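Local coordinates for colicin-M immunity protein (Escherichia coli, PDB 2XGL) that protects cells carrying the colicin M plasmid against colicin M, this chain being the periplasmic domain of the protein, at residues Ile46-Ile51 against Leu64-Lys69. Sequence-based numbering, arbitrary orientation.
Sequences ITWEKI and LLVPFK. With CD (cadmium ion), chain F.
An edge of the antiparallel sheet is formed where strand 45-48, one of two outermost strands, pairs with strand 64-71. Thr-47 and Lys-69 make a hydrogen-bonded pair, with Thr-47 N to Lys-69 O at 3.1 Å and Lys-69 N to Thr-47 O at 3.0 Å. Glu-49 N then bonds Pro-67 O at 3.1 Å. Pro-67 has no N-H to give. After Trp-48 the chain is loop, though Ile-51 still packs on the partner strand.

Trp-48 and Phe-68, a non-hydrogen-bonded pair, lie side by side on the face covered by helix 14-29. The six-membered ring of Trp-48 and the Phe-68 ring are oblique, their planes at 63°, with Trp-48 CE3 3.7 Å from Phe-68 CB. Trp-48 CZ3 reaches Val-66 CG1 at 3.7 Å, and Ile-46 CG2 lies over one face of the indole, near its rim. Ile-51 CD1 runs beside Val-66 CG2 at 4.1 Å.

On the other face, a bend in the Glu-49 chain (chi2 -96°) helps bring OE2 to a cadmium ion at 2.5 Å, shared with Met-78. Lys-69 CE passes 3.5 Å from Glu-49 OE2. The pairing is that of a short edge strand in the helix-backed antiparallel sheet of this YebF/Cmi domain.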
loop_
_atom_site.group_PDB
_atom_site.type_symbol
_atom_site.label_atom_id
_atom_site.label_comp_id
_atom_site.label_asym_id
_atom_site.label_seq_id
_atom_site.Cartn_x
_atom_site.Cartn_y
_atom_site.Cartn_z
ATOM N N ILE A 46 -10.082 -2.931 5.352
ATOM C CA ILE A 46 -8.823 -2.201 5.440
ATOM C C ILE A 46 -8.983 -0.915 6.236
ATOM O O ILE A 46 -9.934 -0.180 6.023
ATOM C CB ILE A 46 -8.282 -1.914 4.037
ATOM C CG1 ILE A 46 -8.006 -3.245 3.333
ATOM C CG2 ILE A 46 -7.031 -1.073 4.101
ATOM C CD1 ILE A 46 -7.438 -3.107 1.987
ATOM N N THR A 47 -8.084 -0.677 7.191
ATOM C CA THR A 47 -8.062 0.591 7.911
ATOM C C THR A 47 -6.666 1.195 7.834
ATOM O O THR A 47 -5.686 0.526 8.098
ATOM C CB THR A 47 -8.572 0.465 9.384
ATOM O OG1 THR A 47 -7.533 -0.012 10.247
ATOM C CG2 THR A 47 -9.780 -0.472 9.470
ATOM N N TRP A 48 -6.602 2.468 7.449
ATOM C CA TRP A 48 -5.352 3.155 7.151
ATOM C C TRP A 48 -4.728 3.789 8.378
ATOM O O TRP A 48 -5.421 4.114 9.342
ATOM C CB TRP A 48 -5.604 4.262 6.125
ATOM C CG TRP A 48 -6.275 3.793 4.882
ATOM C CD1 TRP A 48 -7.568 4.001 4.524
ATOM C CD2 TRP A 48 -5.686 3.024 3.831
ATOM N NE1 TRP A 48 -7.823 3.421 3.305
ATOM C CE2 TRP A 48 -6.686 2.814 2.859
ATOM C CE3 TRP A 48 -4.409 2.499 3.613
ATOM C CZ2 TRP A 48 -6.455 2.098 1.698
ATOM C CZ3 TRP A 48 -4.175 1.794 2.449
ATOM C CH2 TRP A 48 -5.191 1.599 1.505
ATOM N N GLU A 49 -3.410 3.968 8.318
ATOM C CA GLU A 49 -2.647 4.696 9.329
ATOM C C GLU A 49 -2.111 5.968 8.683
ATOM O O GLU A 49 -2.261 6.181 7.482
ATOM C CB GLU A 49 -1.473 3.853 9.814
ATOM C CG GLU A 49 -1.837 2.477 10.376
ATOM C CD GLU A 49 -1.975 2.456 11.876
ATOM O OE1 GLU A 49 -1.770 3.512 12.516
ATOM O OE2 GLU A 49 -2.286 1.371 12.415
ATOM N N LYS A 50 -1.474 6.808 9.488
ATOM C CA LYS A 50 -0.893 8.049 9.001
ATOM C C LYS A 50 0.284 7.736 8.083
ATOM O O LYS A 50 1.179 6.981 8.460
ATOM C CB LYS A 50 -0.430 8.916 10.178
ATOM C CG LYS A 50 0.138 10.274 9.773
ATOM C CD LYS A 50 0.395 11.192 10.968
ATOM C CE LYS A 50 1.007 12.521 10.508
ATOM N NZ LYS A 50 1.272 13.472 11.623
ATOM N N ILE A 51 0.259 8.301 6.873
ATOM C CA ILE A 51 1.394 8.251 5.952
ATOM C C ILE A 51 2.391 9.331 6.350
ATOM O O ILE A 51 2.067 10.508 6.281
ATOM C CB ILE A 51 0.960 8.526 4.502
ATOM C CG1 ILE A 51 -0.107 7.536 4.042
ATOM C CG2 ILE A 51 2.154 8.459 3.561
ATOM C CD1 ILE A 51 -0.589 7.818 2.643
ATOM N N LEU A 64 6.633 6.155 -1.192
ATOM C CA LEU A 64 5.729 6.501 -0.091
ATOM C C LEU A 64 5.356 5.253 0.712
ATOM O O LEU A 64 4.926 4.262 0.151
ATOM C CB LEU A 64 4.420 7.082 -0.596
ATOM C CG LEU A 64 4.308 8.534 -0.995
ATOM C CD1 LEU A 64 2.916 8.747 -1.550
ATOM C CD2 LEU A 64 4.568 9.449 0.184
ATOM N N LEU A 65 5.481 5.324 2.028
ATOM C CA LEU A 65 5.146 4.214 2.889
ATOM C C LEU A 65 3.682 4.379 3.265
ATOM O O LEU A 65 3.275 5.410 3.801
ATOM C CB LEU A 65 6.056 4.199 4.120
ATOM C CG LEU A 65 5.935 3.005 5.066
ATOM C CD1 LEU A 65 6.385 1.732 4.356
ATOM C CD2 LEU A 65 6.743 3.202 6.364
ATOM N N VAL A 66 2.882 3.372 2.936
ATOM C CA VAL A 66 1.446 3.406 3.166
ATOM C C VAL A 66 1.071 2.244 4.058
ATOM O O VAL A 66 0.903 1.143 3.558
ATOM C CB VAL A 66 0.686 3.315 1.839
ATOM C CG1 VAL A 66 -0.823 3.277 2.080
ATOM C CG2 VAL A 66 1.082 4.503 0.930
ATOM N N PRO A 67 0.962 2.481 5.384
ATOM C CA PRO A 67 0.604 1.460 6.366
ATOM C C PRO A 67 -0.906 1.211 6.515
ATOM O O PRO A 67 -1.710 2.147 6.484
ATOM C CB PRO A 67 1.150 2.026 7.686
ATOM C CG PRO A 67 1.633 3.387 7.402
ATOM C CD PRO A 67 1.210 3.774 6.042
ATOM N N PHE A 68 -1.274 -0.053 6.711
ATOM C CA PHE A 68 -2.676 -0.421 6.910
ATOM C C PHE A 68 -2.837 -1.761 7.605
ATOM O O PHE A 68 -1.965 -2.626 7.524
ATOM C CB PHE A 68 -3.419 -0.454 5.574
ATOM C CG PHE A 68 -2.871 -1.436 4.588
ATOM C CD1 PHE A 68 -3.445 -2.683 4.444
ATOM C CD2 PHE A 68 -1.797 -1.105 3.778
ATOM C CE1 PHE A 68 -2.960 -3.600 3.519
ATOM C CE2 PHE A 68 -1.301 -2.023 2.843
ATOM C CZ PHE A 68 -1.894 -3.274 2.720
ATOM N N LYS A 69 -3.955 -1.918 8.305
ATOM C CA LYS A 69 -4.354 -3.216 8.818
ATOM C C LYS A 69 -5.339 -3.817 7.839
ATOM O O LYS A 69 -6.153 -3.107 7.262
ATOM C CB LYS A 69 -5.045 -3.092 10.167
ATOM C CG LYS A 69 -4.249 -2.424 11.270
ATOM C CD LYS A 69 -5.164 -2.199 12.488
ATOM C CE LYS A 69 -4.707 -1.035 13.347
ATOM N NZ LYS A 69 -5.783 -0.590 14.271
HETATM CD CD CD F . -0.453 -0.067 13.199
#